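Local coordinates for protein type II restriction enzyme AgeI (Thalassobius gelatinovorus, PDB 5DWA) that recognises and cleaves double-stranded DNA as a type II restriction endonuclease, probably at 5'-ACCGGT-3' after the first A, and dimerizes to do so, at residues L127-V132 with D142-K147; H111-T116 with D271-Q276. All coordinates share one frame; numbering follows the deposited sequence.

Along the chain, helix 84-109 ends just before His111, and segment 111-116 runs into strand 113-117. Helix 123-130 and then strand 143-148 follow, and interaction 1 (127-132 with 142-147) closes a short loop of nine intervening residues. Interaction 2 (111-116 with 271-276) spans 154 residues to reach the C-terminal helix 268-277, and interaction 1 falls wholly within that span. The centres of the two contacts lie about 14 Å apart, linked through the antiparallel pairing of strands 113-117 and 143-148. Interaction 1 ties helix 123-130 to one face of this sheet, whereas interaction 2 brings helix 268-277 to the other, where helix 84-109 also packs; Glu146 and Arg114 form a salt bridge between the two contacts.

Interaction 1 (L127-V132 with D142-K147); sequences LTRMGV and DVMIEK
Arg129 and Met130, in the last turn of helix 123-130, meet Met144 and Glu146 of strand 143-148, part of the mixed sheet of the PD-(D/E)XK nuclease fold. The helix stops at this point in a Schellman motif: Gly131 has positive phi, and Val132 N bonds back to Leu127 O at 3.0 Å. The anchoring pair is a salt bridge in which two nitrogens of Arg129 grip one oxygen. NH1 reaches Glu146 OE2 at 2.8 Å and NH2 reaches the same OE2 at 2.9 Å. OE2 lies close to the guanidinium plane, and the carboxylate plane is turned 74° against it; NH1 meets OE2 from above the carboxylate plane, NH2 nearly along the C-O direction. Sharing one acceptor bends both bonds, that of NH1 to 144° at the hydrogen. A turn at chi3 (62°) bends the arginine chain and brings its end group round to the glutamate. Met144 crosses Arg129 at about a right angle, with its CE at the guanidinium edge, 3.8 Å from NH1. The SD of Met144 stands obliquely, 3.7 Å from NH1 of Arg129. Beside the salt bridge, the extended chain of Met130 brings CE to 3.9 Å from Met144 CB. Val143 and Ile145, alternating with Met144 and Glu146 along the strand, point to the other sheet face. Arg129 NE is also bonded to Ser153 O, which helps fix the rotation of the guanidinium group. Arg114 NH2 takes Glu146 OE1, giving each carboxylate oxygen an arginine partner. The buried glutamate is thus pinned from two residues, and its negative charge is probably offset by the two arginines, although Arg114 is shared with Asp155 and Glu157; the methionines lend apolar contact beside the bridge.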
loop_
_atom_site.group_PDB
_atom_site.type_symbol
_atom_site.label_atom_id
_atom_site.label_comp_id
_atom_site.label_asym_id
_atom_site.label_seq_id
_atom_site.Cartn_x
_atom_site.Cartn_y
_atom_site.Cartn_z
ATOM N N LEU A 127 18.293 12.454 3.188
ATOM C CA LEU A 127 18.409 12.020 1.799
ATOM C C LEU A 127 19.496 12.815 1.068
ATOM O O LEU A 127 20.221 12.265 0.243
ATOM C CB LEU A 127 17.070 12.157 1.067
ATOM C CG LEU A 127 15.976 11.230 1.604
ATOM C CD1 LEU A 127 14.671 11.404 0.838
ATOM C CD2 LEU A 127 16.442 9.781 1.561
ATOM N N THR A 128 19.600 14.102 1.384
ATOM C CA THR A 128 20.625 14.947 0.780
ATOM C C THR A 128 22.010 14.467 1.168
ATOM O O THR A 128 22.907 14.369 0.319
ATOM C CB THR A 128 20.459 16.413 1.192
ATOM O OG1 THR A 128 19.182 16.883 0.744
ATOM C CG2 THR A 128 21.576 17.275 0.588
ATOM N N ARG A 129 22.183 14.166 2.449
ATOM C CA ARG A 129 23.461 13.673 2.941
ATOM C C ARG A 129 23.763 12.290 2.374
ATOM O O ARG A 129 24.922 11.953 2.154
ATOM C CB ARG A 129 23.469 13.659 4.471
ATOM C CG ARG A 129 23.363 15.051 5.086
ATOM C CD ARG A 129 23.194 14.979 6.595
ATOM N NE ARG A 129 24.347 14.348 7.232
ATOM C CZ ARG A 129 24.275 13.384 8.147
ATOM N NH1 ARG A 129 23.096 12.906 8.536
ATOM N NH2 ARG A 129 25.388 12.878 8.661
ATOM N N MET A 130 22.716 11.503 2.112
ATOM C CA MET A 130 22.867 10.197 1.477
ATOM C C MET A 130 23.295 10.299 0.024
ATOM O O MET A 130 23.843 9.350 -0.537
ATOM C CB MET A 130 21.556 9.411 1.535
ATOM C CG MET A 130 21.282 8.727 2.842
ATOM S SD MET A 130 19.783 7.744 2.703
ATOM C CE MET A 130 19.487 7.376 4.428
ATOM N N GLY A 131 23.003 11.441 -0.592
ATOM C CA GLY A 131 23.282 11.644 -1.998
ATOM C C GLY A 131 22.202 11.073 -2.893
ATOM O O GLY A 131 22.471 10.743 -4.045
ATOM N N VAL A 132 20.982 10.949 -2.370
ATOM C CA VAL A 132 19.878 10.377 -3.144
ATOM C C VAL A 132 18.643 11.275 -3.220
ATOM O O VAL A 132 17.586 10.850 -3.687
ATOM C CB VAL A 132 19.426 8.989 -2.587
ATOM C CG1 VAL A 132 20.553 7.970 -2.676
ATOM C CG2 VAL A 132 18.896 9.099 -1.159
ATOM N N ASP A 142 13.432 4.431 5.886
ATOM C CA ASP A 142 12.819 4.791 7.164
ATOM C C ASP A 142 13.771 5.255 8.260
ATOM O O ASP A 142 13.472 6.203 8.977
ATOM C CB ASP A 142 12.002 3.594 7.660
ATOM C CG ASP A 142 11.037 3.102 6.612
ATOM O OD1 ASP A 142 10.284 3.940 6.078
ATOM O OD2 ASP A 142 11.057 1.900 6.294
ATOM N N VAL A 143 14.890 4.567 8.408
ATOM C CA VAL A 143 15.814 4.857 9.495
ATOM C C VAL A 143 17.208 5.021 8.892
ATOM O O VAL A 143 17.652 4.188 8.103
ATOM C CB VAL A 143 15.802 3.735 10.559
ATOM C CG1 VAL A 143 16.774 4.038 11.682
ATOM C CG2 VAL A 143 14.381 3.466 11.094
ATOM N N MET A 144 17.908 6.096 9.223
ATOM C CA MET A 144 19.236 6.245 8.646
ATOM C C MET A 144 20.281 5.614 9.560
ATOM O O MET A 144 20.070 5.487 10.770
ATOM C CB MET A 144 19.545 7.720 8.343
ATOM C CG MET A 144 20.033 8.569 9.483
ATOM S SD MET A 144 20.641 10.172 8.876
ATOM C CE MET A 144 20.261 11.159 10.310
ATOM N N ILE A 145 21.369 5.152 8.950
ATOM C CA ILE A 145 22.489 4.566 9.672
ATOM C C ILE A 145 23.679 5.486 9.488
ATOM O O ILE A 145 23.977 5.880 8.354
ATOM C CB ILE A 145 22.850 3.155 9.169
ATOM C CG1 ILE A 145 21.602 2.276 9.019
ATOM C CG2 ILE A 145 23.883 2.507 10.097
ATOM C CD1 ILE A 145 21.871 0.995 8.235
ATOM N N GLU A 146 24.333 5.825 10.599
ATOM C CA GLU A 146 25.503 6.700 10.584
ATOM C C GLU A 146 26.666 6.060 11.319
ATOM O O GLU A 146 26.470 5.241 12.216
ATOM C CB GLU A 146 25.179 8.049 11.218
ATOM C CG GLU A 146 24.196 8.900 10.439
ATOM C CD GLU A 146 23.832 10.165 11.183
ATOM O OE1 GLU A 146 23.319 10.066 12.318
ATOM O OE2 GLU A 146 24.074 11.265 10.643
ATOM N N LYS A 147 27.875 6.467 10.948
ATOM C CA LYS A 147 29.091 5.959 11.564
ATOM C C LYS A 147 29.984 7.133 11.924
ATOM O O LYS A 147 30.257 7.983 11.083
ATOM C CB LYS A 147 29.812 5.005 10.614
ATOM C CG LYS A 147 31.242 4.659 11.008
ATOM C CD LYS A 147 31.289 3.557 12.046
ATOM C CE LYS A 147 32.719 3.102 12.299
ATOM N NZ LYS A 147 32.756 1.862 13.121
#

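Interaction 2 (H111-T116 with D271-Q276); sequences HGIRLT and DYLVAQ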
loop_
_atom_site.group_PDB
_atom_site.type_symbol
_atom_site.label_atom_id
_atom_site.label_comp_id
_atom_site.label_asym_id
_atom_site.label_seq_id
_atom_site.Cartn_x
_atom_site.Cartn_y
_atom_site.Cartn_z
ATOM N N HIS A 111 30.318 0.941 19.007
ATOM C CA HIS A 111 31.089 0.820 17.775
ATOM C C HIS A 111 31.002 2.078 16.908
ATOM O O HIS A 111 31.341 2.051 15.724
ATOM C CB HIS A 111 30.611 -0.399 16.980
ATOM C CG HIS A 111 30.628 -1.667 17.772
ATOM N ND1 HIS A 111 31.754 -2.452 17.892
ATOM C CD2 HIS A 111 29.662 -2.281 18.496
ATOM C CE1 HIS A 111 31.480 -3.497 18.650
ATOM N NE2 HIS A 111 30.216 -3.418 19.029
ATOM N N GLY A 112 30.522 3.165 17.503
ATOM C CA GLY A 112 30.377 4.431 16.804
ATOM C C GLY A 112 29.302 4.448 15.730
ATOM O O GLY A 112 29.342 5.266 14.808
ATOM N N ILE A 113 28.334 3.549 15.851
ATOM C CA ILE A 113 27.252 3.448 14.881
ATOM C C ILE A 113 25.965 3.931 15.528
ATOM O O ILE A 113 25.731 3.691 16.715
ATOM C CB ILE A 113 27.102 2.008 14.360
ATOM C CG1 ILE A 113 28.398 1.556 13.688
ATOM C CG2 ILE A 113 25.933 1.884 13.372
ATOM C CD1 ILE A 113 28.529 0.056 13.579
ATOM N N ARG A 114 25.138 4.629 14.754
ATOM C CA ARG A 114 23.930 5.236 15.283
ATOM C C ARG A 114 22.790 5.201 14.283
ATOM O O ARG A 114 22.985 5.518 13.110
ATOM C CB ARG A 114 24.204 6.683 15.703
ATOM C CG ARG A 114 23.020 7.362 16.391
ATOM C CD ARG A 114 23.356 8.800 16.769
ATOM N NE ARG A 114 23.615 9.632 15.599
ATOM C CZ ARG A 114 24.193 10.829 15.651
ATOM N NH1 ARG A 114 24.571 11.331 16.820
ATOM N NH2 ARG A 114 24.384 11.527 14.539
ATOM N N LEU A 115 21.617 4.796 14.761
ATOM C CA LEU A 115 20.385 4.823 13.985
ATOM C C LEU A 115 19.534 6.041 14.331
ATOM O O LEU A 115 19.459 6.455 15.485
ATOM C CB LEU A 115 19.567 3.557 14.252
ATOM C CG LEU A 115 20.266 2.204 14.084
ATOM C CD1 LEU A 115 19.290 1.081 14.372
ATOM C CD2 LEU A 115 20.876 2.035 12.691
ATOM N N THR A 116 18.842 6.573 13.333
ATOM C CA THR A 116 17.934 7.685 13.534
ATOM C C THR A 116 16.681 7.485 12.684
ATOM O O THR A 116 16.778 7.365 11.462
ATOM C CB THR A 116 18.588 9.020 13.159
ATOM O OG1 THR A 116 19.799 9.191 13.910
ATOM C CG2 THR A 116 17.641 10.174 13.449
ATOM N N ASP A 271 26.355 -7.370 14.458
ATOM C CA ASP A 271 27.571 -7.963 13.900
ATOM C C ASP A 271 27.725 -7.578 12.433
ATOM O O ASP A 271 28.828 -7.276 11.964
ATOM C CB ASP A 271 27.554 -9.487 14.040
ATOM C CG ASP A 271 27.755 -9.946 15.471
ATOM O OD1 ASP A 271 28.211 -9.138 16.308
ATOM O OD2 ASP A 271 27.463 -11.126 15.756
ATOM N N TYR A 272 26.607 -7.584 11.714
ATOM C CA TYR A 272 26.587 -7.232 10.302
ATOM C C TYR A 272 26.999 -5.782 10.075
ATOM O O TYR A 272 27.867 -5.502 9.254
ATOM C CB TYR A 272 25.196 -7.485 9.714
ATOM C CG TYR A 272 25.018 -6.975 8.307
ATOM C CD1 TYR A 272 25.537 -7.674 7.221
ATOM C CD2 TYR A 272 24.325 -5.797 8.058
ATOM C CE1 TYR A 272 25.377 -7.209 5.932
ATOM C CE2 TYR A 272 24.160 -5.326 6.774
ATOM C CZ TYR A 272 24.683 -6.036 5.714
ATOM O OH TYR A 272 24.522 -5.569 4.432
ATOM N N LEU A 273 26.379 -4.862 10.806
ATOM C CA LEU A 273 26.730 -3.451 10.684
ATOM C C LEU A 273 28.189 -3.199 11.051
ATOM O O LEU A 273 28.883 -2.456 10.360
ATOM C CB LEU A 273 25.823 -2.588 11.561
ATOM C CG LEU A 273 24.372 -2.483 11.092
ATOM C CD1 LEU A 273 23.641 -1.439 11.918
ATOM C CD2 LEU A 273 24.291 -2.157 9.603
ATOM N N VAL A 274 28.652 -3.821 12.132
ATOM C CA VAL A 274 30.023 -3.607 12.587
ATOM C C VAL A 274 31.020 -4.093 11.538
ATOM O O VAL A 274 31.992 -3.405 11.227
ATOM C CB VAL A 274 30.286 -4.311 13.935
ATOM C CG1 VAL A 274 31.777 -4.324 14.256
ATOM C CG2 VAL A 274 29.512 -3.623 15.044
ATOM N N ALA A 275 30.755 -5.267 10.974
ATOM C CA ALA A 275 31.619 -5.840 9.947
ATOM C C ALA A 275 31.606 -5.007 8.667
ATOM O O ALA A 275 32.650 -4.763 8.062
ATOM C CB ALA A 275 31.203 -7.269 9.651
ATOM N N GLN A 276 30.420 -4.573 8.253
ATOM C CA GLN A 276 30.283 -3.778 7.035
ATOM C C GLN A 276 30.915 -2.392 7.143
ATOM O O GLN A 276 31.331 -1.818 6.132
ATOM C CB GLN A 276 28.804 -3.624 6.667
ATOM C CG GLN A 276 28.141 -4.904 6.209
ATOM C CD GLN A 276 28.714 -5.416 4.910
ATOM O OE1 GLN A 276 28.985 -4.643 3.990
ATOM N NE2 GLN A 276 28.913 -6.725 4.828
#
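One face of the His111 ring receives a methyl of Val274 in a CH-pi contact, and within helix 268-277 one face of the Tyr272 ring carries CG of Gln276. Val274 CG2 stands 3.7 Å from the centroid of the His111 ring, 16° off its normal, and displaced toward the rim, since His111 CG is the closest ring atom at 3.5 Å. The other methyl, CG1, approaches ND1 of His111 at 4.1 Å. The contact seats the C-terminal helix 268-277 against strand 113-117, the outermost strand at its end of the mixed sheet within this chain, in the PD-(D/E)XK nuclease fold. His111 belongs to the turn between helix 84-109 and that strand, where Gly112, at positive phi, is the C-prime residue of a Schellman motif with Ile113 N bonded to Leu108 O. With an alanine in place of His111, Val274 CG2 would probably lose the ring face it rests on, and a gap would open between the turn and the helix. At the start of the strand, Ile113 points toward the helix, its side chain crossing that of Val274 at about a right angle. Its CG1 branch lies beside the backbone N (chi1 -60°), and an extended chi2 (160°) lays CD1 against the helix backbone, 4.1 Å from Val274 CA. CD1 of Ile113 also lies 4.1 Å from CG2 of Val274 and 4.3 Å from CB of Leu273. Arg114 points the other way, to the face where it meets Glu146, Asp155 and Glu157. Leu108 of helix 84-109 touches both Ile113 and Leu273, joining the apolar layer. No hydrogen bond crosses between the two segments, and one polar atom pays for the burial: His111 NE2, 4.1 Å from Val274 CG2, has no partner in the model.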